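Local coordinates for protein cortical-lytic enzyme (Clostridium perfringens, PDB 5JIP) that probably acts as a muramidase (lysozyme-type glycoside hydrolase of family 25), cutting the glycan strands of spore cortex peptidoglycan during germination, at residues I52-L57 and V95-F100; R64-C70 and D104-L108; I131-R135 and P169-M173. The contacts are given in a common frame with arbitrary orientation. Residue numbers count along the deposited sequence, not the author numbering.

Contact 1: residues I52-L57 and V95-F100; sequences IDNKFL and VLQQGF
Phe-56, at the start of helix 56-66, packs as a knob into a hole formed by Val-95, Leu-96, Gly-99 and Phe-100 on the last turns of helix 83-100. The segment 52-57 comes off an extended Ile-52, turns at Asn-54 and Lys-55 and enters the helix at Phe-56; Asp-53 OD1 takes a capping bond from Lys-55 N (2.8 Å). The two backbones draw together, CA to CA, from 6.9 Å at Ile-52/Val-95 to 4.7 Å at Leu-57/Gly-99. With chi1 t, the Phe-56 ring sets CE2 3.5 Å from Val-95 O and 3.6 Å from Gly-99 CA, and CD2 3.8 Å from Val-95 CG1. Its edge meets the face of Phe-100 in an offset edge-to-face pair, centroids 5.6 Å apart and planes at 76°. Val-95, chi1 t, also receives Ile-52, CG1 to CG1 at 3.8 Å. Leu-57 (m,t) lays CD2 3.6 Å from Gly-99 CA; a beta carbon on Gly-99 would clash with Phe-56 CE2. The end of helix 83-100 thus packs on strand residue Ile-52 and the first turn of helix 56-66, outside the barrel sheet, where Phe-56 also touches Leu-40, Ala-42 and Ala-72. One water donates to Leu-57 O (2.8 Å) and Gly-99 O (2.9 Å). The direct contact is mainly apolar and aromatic, held by close fit, with its polar link supplied by water.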
# COMPACT_ATOMS: atom_id res chain seq x y z
N ILE A 52 -35.04 9.63 1.41
CA ILE A 52 -34.16 9.51 2.56
C ILE A 52 -34.81 8.56 3.54
O ILE A 52 -36.03 8.59 3.75
CB ILE A 52 -33.90 10.88 3.21
CG1 ILE A 52 -32.86 10.74 4.32
CG2 ILE A 52 -35.16 11.44 3.84
CD1 ILE A 52 -32.30 12.08 4.81
N ASP A 53 -34.01 7.67 4.11
CA ASP A 53 -34.52 6.78 5.14
C ASP A 53 -34.97 7.62 6.33
O ASP A 53 -34.29 8.56 6.74
CB ASP A 53 -33.44 5.76 5.54
CG ASP A 53 -33.88 4.87 6.69
OD1 ASP A 53 -33.88 5.35 7.84
OD2 ASP A 53 -34.24 3.69 6.46
N ASN A 54 -36.14 7.30 6.88
CA ASN A 54 -36.76 8.18 7.87
C ASN A 54 -36.13 8.12 9.26
O ASN A 54 -36.50 8.94 10.11
CB ASN A 54 -38.25 7.88 7.97
CG ASN A 54 -38.99 8.34 6.73
OD1 ASN A 54 -38.89 9.50 6.34
ND2 ASN A 54 -39.70 7.42 6.08
N LYS A 55 -35.23 7.16 9.51
CA LYS A 55 -34.47 7.12 10.75
C LYS A 55 -32.98 7.40 10.55
O LYS A 55 -32.26 7.54 11.54
CB LYS A 55 -34.63 5.75 11.44
CG LYS A 55 -36.03 5.48 12.01
CD LYS A 55 -36.23 6.27 13.26
CE LYS A 55 -37.40 5.72 14.05
NZ LYS A 55 -37.64 6.53 15.28
N PHE A 56 -32.52 7.55 9.31
CA PHE A 56 -31.09 7.70 9.07
C PHE A 56 -30.49 8.85 9.88
O PHE A 56 -29.49 8.67 10.59
CB PHE A 56 -30.81 7.89 7.58
CG PHE A 56 -29.38 8.22 7.29
CD1 PHE A 56 -28.38 7.38 7.73
CD2 PHE A 56 -29.04 9.37 6.61
CE1 PHE A 56 -27.06 7.69 7.52
CE2 PHE A 56 -27.72 9.69 6.38
CZ PHE A 56 -26.72 8.84 6.84
N LEU A 57 -31.04 10.05 9.76
CA LEU A 57 -30.41 11.17 10.45
C LEU A 57 -30.33 10.91 11.95
O LEU A 57 -29.27 11.09 12.57
CB LEU A 57 -31.17 12.47 10.15
CG LEU A 57 -31.25 12.87 8.69
CD1 LEU A 57 -32.01 14.18 8.57
CD2 LEU A 57 -29.88 12.99 8.09
N VAL A 95 -27.27 12.92 0.82
CA VAL A 95 -27.88 12.38 2.05
C VAL A 95 -26.82 12.03 3.08
O VAL A 95 -26.97 12.32 4.27
CB VAL A 95 -28.78 11.18 1.72
CG1 VAL A 95 -29.33 10.50 2.99
CG2 VAL A 95 -29.91 11.63 0.86
N LEU A 96 -25.74 11.37 2.64
CA LEU A 96 -24.68 11.00 3.58
C LEU A 96 -24.21 12.20 4.39
O LEU A 96 -24.04 12.10 5.61
CB LEU A 96 -23.49 10.39 2.84
CG LEU A 96 -23.69 8.97 2.33
CD1 LEU A 96 -22.62 8.65 1.28
CD2 LEU A 96 -23.67 7.91 3.43
N GLN A 97 -23.98 13.33 3.71
CA GLN A 97 -23.52 14.52 4.42
C GLN A 97 -24.59 15.05 5.36
O GLN A 97 -24.25 15.60 6.42
CB GLN A 97 -23.11 15.59 3.42
CG GLN A 97 -21.90 15.19 2.63
CD GLN A 97 -21.55 16.17 1.55
OE1 GLN A 97 -20.75 17.06 1.75
NE2 GLN A 97 -22.14 15.99 0.39
N GLN A 98 -25.86 14.92 5.00
CA GLN A 98 -26.91 15.32 5.94
C GLN A 98 -26.81 14.52 7.23
O GLN A 98 -27.05 15.04 8.32
CB GLN A 98 -28.29 15.14 5.32
CG GLN A 98 -28.55 15.98 4.09
CD GLN A 98 -29.97 15.83 3.58
OE1 GLN A 98 -30.92 15.74 4.37
NE2 GLN A 98 -30.14 15.81 2.28
N GLY A 99 -26.45 13.24 7.12
CA GLY A 99 -26.38 12.38 8.27
C GLY A 99 -25.08 12.51 9.04
O GLY A 99 -25.08 12.47 10.26
N PHE A 100 -23.97 12.64 8.33
CA PHE A 100 -22.67 12.58 8.98
C PHE A 100 -21.94 13.91 9.05
O PHE A 100 -20.92 13.99 9.74
CB PHE A 100 -21.77 11.57 8.25
CG PHE A 100 -22.22 10.14 8.37
CD1 PHE A 100 -22.24 9.50 9.60
CD2 PHE A 100 -22.62 9.44 7.24
CE1 PHE A 100 -22.65 8.17 9.73
CE2 PHE A 100 -23.03 8.10 7.34
CZ PHE A 100 -23.04 7.45 8.61
O HOH W 1 -27.60 13.13 11.61

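Contact 2: residues R64-C70 and D104-L108; sequences RRLGIPC and DYGDL
In the TIM-barrel-like catalytic fold of family 25, an arginine-aspartate salt-bridge network joins the last turn of helix 56-66 to the loop before strand 111-113. Arg-64 (chi1 m, chi2 m, chi3 t) binds both acids: NH2 to Asp-104 OD1 (2.9 Å) and Asp-107 OD1 (2.9 Å), NH1 to Asp-104 OD2 (3.0 Å), NE to Asp-107 OD1 (3.0 Å). Asp-104 OD1 also accepts from Gly-106 N (3.0 Å), an Asx turn. Gly-67, at positive phi (74°), forms a Schellman motif after the last turn. Ile-68 O is bridged to Asp-107 OD2 by a water, 2.7 and 2.6 Å from these atoms. Pro-69 CB packs 3.8 Å from Leu-108 CD2, beside Met-230 of the magnesium site. Cys-70 starts the strand, with Cys-70 CA 5.2 Å from Asp-107 CA; Cys-70 N donates to Asp-107 OD2 (2.9 Å), and Cys-70 O accepts from both Asp-107 N (2.7 Å) and Leu-108 N (3.2 Å).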
# COMPACT_ATOMS: atom_id res chain seq x y z
N ARG A 64 -22.74 8.26 16.07
CA ARG A 64 -21.58 9.13 16.20
C ARG A 64 -21.43 9.61 17.63
O ARG A 64 -20.30 9.68 18.16
CB ARG A 64 -21.71 10.32 15.25
CG ARG A 64 -21.24 10.00 13.78
CD ARG A 64 -19.73 10.05 13.71
NE ARG A 64 -19.19 9.60 12.43
CZ ARG A 64 -19.05 10.36 11.35
NH1 ARG A 64 -19.48 11.62 11.37
NH2 ARG A 64 -18.50 9.86 10.24
N ARG A 65 -22.55 9.94 18.27
CA ARG A 65 -22.49 10.42 19.65
C ARG A 65 -21.89 9.35 20.55
O ARG A 65 -21.15 9.66 21.50
CB ARG A 65 -23.88 10.84 20.13
CG ARG A 65 -23.85 11.64 21.48
CD ARG A 65 -25.25 11.97 22.02
NE ARG A 65 -25.84 10.73 22.46
CZ ARG A 65 -25.56 10.12 23.59
NH1 ARG A 65 -24.74 10.69 24.47
NH2 ARG A 65 -26.10 8.94 23.84
N LEU A 66 -22.20 8.09 20.27
CA LEU A 66 -21.73 6.98 21.10
C LEU A 66 -20.39 6.41 20.64
O LEU A 66 -19.86 5.50 21.29
CB LEU A 66 -22.75 5.85 21.11
CG LEU A 66 -24.07 6.19 21.79
CD1 LEU A 66 -25.07 5.06 21.62
CD2 LEU A 66 -23.85 6.49 23.23
N GLY A 67 -19.81 6.94 19.56
CA GLY A 67 -18.55 6.43 19.10
C GLY A 67 -18.64 5.08 18.42
O GLY A 67 -17.62 4.39 18.33
N ILE A 68 -19.82 4.68 17.95
CA ILE A 68 -19.98 3.39 17.28
C ILE A 68 -19.63 3.58 15.81
O ILE A 68 -20.28 4.38 15.12
CB ILE A 68 -21.39 2.83 17.39
CG1 ILE A 68 -21.84 2.72 18.86
CG2 ILE A 68 -21.43 1.45 16.74
CD1 ILE A 68 -23.31 2.38 18.99
N PRO A 69 -18.63 2.87 15.28
CA PRO A 69 -18.30 3.03 13.85
C PRO A 69 -19.53 2.78 13.00
O PRO A 69 -20.19 1.74 13.11
CB PRO A 69 -17.21 1.98 13.61
CG PRO A 69 -16.57 1.81 14.98
CD PRO A 69 -17.72 1.93 15.96
N CYS A 70 -19.84 3.76 12.16
CA CYS A 70 -21.12 3.87 11.50
C CYS A 70 -20.95 4.11 10.01
O CYS A 70 -20.14 4.95 9.60
CB CYS A 70 -21.94 4.99 12.15
SG CYS A 70 -23.62 5.13 11.52
N ASP A 104 -18.47 14.72 4.95
CA ASP A 104 -18.26 13.52 5.76
C ASP A 104 -19.21 12.44 5.25
O ASP A 104 -20.41 12.68 5.17
CB ASP A 104 -18.54 13.83 7.25
CG ASP A 104 -18.14 12.70 8.20
OD1 ASP A 104 -18.23 11.50 7.85
OD2 ASP A 104 -17.79 13.04 9.35
N TYR A 105 -18.67 11.27 4.90
CA TYR A 105 -19.47 10.24 4.26
C TYR A 105 -19.57 8.98 5.12
O TYR A 105 -19.96 7.92 4.61
CB TYR A 105 -18.91 9.94 2.86
CG TYR A 105 -18.76 11.21 2.04
CD1 TYR A 105 -19.86 11.78 1.44
CD2 TYR A 105 -17.54 11.86 1.92
CE1 TYR A 105 -19.75 12.96 0.73
CE2 TYR A 105 -17.42 13.04 1.22
CZ TYR A 105 -18.52 13.58 0.62
OH TYR A 105 -18.39 14.76 -0.10
N GLY A 106 -19.27 9.07 6.41
CA GLY A 106 -19.42 7.97 7.35
C GLY A 106 -18.07 7.43 7.79
O GLY A 106 -17.03 7.71 7.20
N ASP A 107 -18.11 6.62 8.85
CA ASP A 107 -16.91 5.95 9.32
C ASP A 107 -16.56 4.75 8.45
O ASP A 107 -15.38 4.53 8.12
CB ASP A 107 -17.09 5.48 10.76
CG ASP A 107 -17.58 6.58 11.67
OD1 ASP A 107 -17.05 7.71 11.55
OD2 ASP A 107 -18.44 6.28 12.52
N LEU A 108 -17.55 3.95 8.09
CA LEU A 108 -17.33 2.77 7.28
C LEU A 108 -17.52 3.12 5.81
O LEU A 108 -18.05 4.19 5.47
CB LEU A 108 -18.31 1.67 7.65
CG LEU A 108 -18.68 1.56 9.12
CD1 LEU A 108 -19.83 0.56 9.31
CD2 LEU A 108 -17.45 1.13 9.91
O HOH W 2 -19.33 6.93 14.83

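Contact 3: residues I131-R135 and P169-M173; sequences IDRFR and PLSDM
A buried arginine and an apolar patch join helix 124-142 to the loop that leads into strand 175-178, on the outer layer of the barrel. Ile-131 to Arg-135 form continuous helix, with Arg-135 N bonded to Ile-131 O (2.8 Å); across the contact Leu-170 to Met-173 make a type I beta turn closed by Met-173 N to Leu-170 O (2.9 Å). CA atoms stand 6.8 Å apart at Asp-132/Leu-170 and 8.6 Å at Arg-135/Met-173. Arg-135, chi1 t and chi2 near -101°, reaches the turn with its guanidinium: NH1 meets Asp-172 OD1 at 3.0 Å, while NH2 lies 3.3 Å from Asp-172 OD1 and makes a weak bond to Pro-169 O at 3.0 Å. Within the helix, Asp-132 OD1 accepts from Arg-135 NH2 (2.7 Å) and NE (3.0 Å), so the guanidinium is shared between Asp-132 and Asp-172; Asp-132 OD1 also pairs with Lys-280 of the second subunit. Met-173 CG lies over one face of the guanidinium, 3.6 Å from Arg-135 NH1. Beside this polar group, Ile-131 CG2 touches Leu-170 CD1 (3.7 Å) and Met-173 SD (4.2 Å), and Leu-170 CD2 lies 4.0 Å from Asp-132 CB. Ile-131 also reaches Leu-112 of strand 111-113. The contact, with its Asp-132/Arg-135/Asp-172 salt-bridge network, is consistent with the TIM-barrel fold of family 25, in which helices surround the strands.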
# COMPACT_ATOMS: atom_id res chain seq x y z
N ILE A 131 -23.78 -0.06 -12.21
CA ILE A 131 -23.05 -0.06 -10.95
C ILE A 131 -21.72 0.66 -11.11
O ILE A 131 -21.33 1.50 -10.28
CB ILE A 131 -22.85 -1.49 -10.46
CG1 ILE A 131 -24.20 -2.13 -10.21
CG2 ILE A 131 -21.90 -1.53 -9.25
CD1 ILE A 131 -24.09 -3.61 -9.93
N ASP A 132 -20.99 0.33 -12.17
CA ASP A 132 -19.67 0.89 -12.42
C ASP A 132 -19.74 2.41 -12.59
O ASP A 132 -18.85 3.14 -12.14
CB ASP A 132 -19.11 0.21 -13.67
CG ASP A 132 -17.59 0.26 -13.75
OD1 ASP A 132 -16.91 0.44 -12.73
OD2 ASP A 132 -17.09 0.08 -14.88
N ARG A 133 -20.80 2.90 -13.24
CA ARG A 133 -20.95 4.34 -13.39
C ARG A 133 -21.23 5.00 -12.05
O ARG A 133 -20.70 6.08 -11.75
CB ARG A 133 -22.08 4.64 -14.38
CG ARG A 133 -22.48 6.12 -14.45
CD ARG A 133 -21.35 7.00 -15.00
NE ARG A 133 -20.94 6.57 -16.33
CZ ARG A 133 -21.46 7.02 -17.47
NH1 ARG A 133 -21.01 6.55 -18.64
NH2 ARG A 133 -22.42 7.94 -17.47
N PHE A 134 -22.09 4.37 -11.25
CA PHE A 134 -22.36 4.86 -9.90
C PHE A 134 -21.06 4.92 -9.10
O PHE A 134 -20.73 5.95 -8.51
CB PHE A 134 -23.38 3.95 -9.23
CG PHE A 134 -23.87 4.46 -7.87
CD1 PHE A 134 -23.05 4.42 -6.75
CD2 PHE A 134 -25.15 4.97 -7.74
CE1 PHE A 134 -23.51 4.89 -5.50
CE2 PHE A 134 -25.62 5.43 -6.48
CZ PHE A 134 -24.79 5.39 -5.38
N ARG A 135 -20.28 3.84 -9.15
CA ARG A 135 -18.99 3.82 -8.48
C ARG A 135 -18.07 4.96 -8.95
O ARG A 135 -17.43 5.64 -8.14
CB ARG A 135 -18.34 2.46 -8.69
CG ARG A 135 -16.94 2.30 -8.10
CD ARG A 135 -15.88 2.45 -9.15
NE ARG A 135 -15.91 1.31 -10.07
CZ ARG A 135 -15.21 0.19 -9.95
NH1 ARG A 135 -14.35 0.04 -8.96
NH2 ARG A 135 -15.34 -0.78 -10.86
N PRO A 169 -15.63 -6.40 -14.11
CA PRO A 169 -15.26 -5.00 -13.85
C PRO A 169 -15.47 -4.54 -12.42
O PRO A 169 -14.87 -3.53 -12.02
CB PRO A 169 -16.17 -4.22 -14.82
CG PRO A 169 -16.58 -5.24 -15.89
CD PRO A 169 -16.67 -6.52 -15.14
N LEU A 170 -16.32 -5.20 -11.64
CA LEU A 170 -16.56 -4.74 -10.27
C LEU A 170 -15.69 -5.44 -9.23
O LEU A 170 -15.84 -5.16 -8.03
CB LEU A 170 -18.03 -4.94 -9.91
CG LEU A 170 -19.02 -4.37 -10.91
CD1 LEU A 170 -20.43 -4.74 -10.49
CD2 LEU A 170 -18.84 -2.87 -11.13
N SER A 171 -14.78 -6.33 -9.65
CA SER A 171 -14.06 -7.19 -8.72
C SER A 171 -13.04 -6.42 -7.89
O SER A 171 -12.45 -7.00 -6.96
CB SER A 171 -13.37 -8.34 -9.48
OG SER A 171 -12.35 -7.88 -10.37
N ASP A 172 -12.80 -5.16 -8.21
CA ASP A 172 -11.93 -4.34 -7.39
C ASP A 172 -12.73 -3.57 -6.34
O ASP A 172 -12.13 -2.97 -5.46
CB ASP A 172 -11.10 -3.37 -8.25
CG ASP A 172 -11.94 -2.29 -8.91
OD1 ASP A 172 -13.05 -2.60 -9.40
OD2 ASP A 172 -11.44 -1.14 -8.95
N MET A 173 -14.05 -3.64 -6.37
CA MET A 173 -14.83 -3.05 -5.29
C MET A 173 -14.74 -3.91 -4.03
O MET A 173 -14.71 -5.13 -4.11
CB MET A 173 -16.31 -2.91 -5.70
CG MET A 173 -16.50 -2.05 -6.92
SD MET A 173 -18.25 -1.79 -7.25
CE MET A 173 -18.71 -0.69 -5.89

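All three contacts lie in the family 25 catalytic region, on the helices and loops around its mainly parallel barrel sheet. Contacts 1 and 2 adjoin, with centres about 12 Å apart: both draw on helix 56-66, their segments alternate along the chain, and Phe-100 of contact 1 touches Cys-70 and Gly-106 of contact 2. Together they tie helices 56-66 and 83-100 and the following loop around strand 70-75. Contact 3 comes later in sequence, its centre about 24 Å from either, and lies across the chain's centre from contact 2. Contact 2 touches Met-230 of the magnesium site, the ion itself lying about 9 Å from the side chain of Leu-108, whereas contact 3 reaches the second subunit.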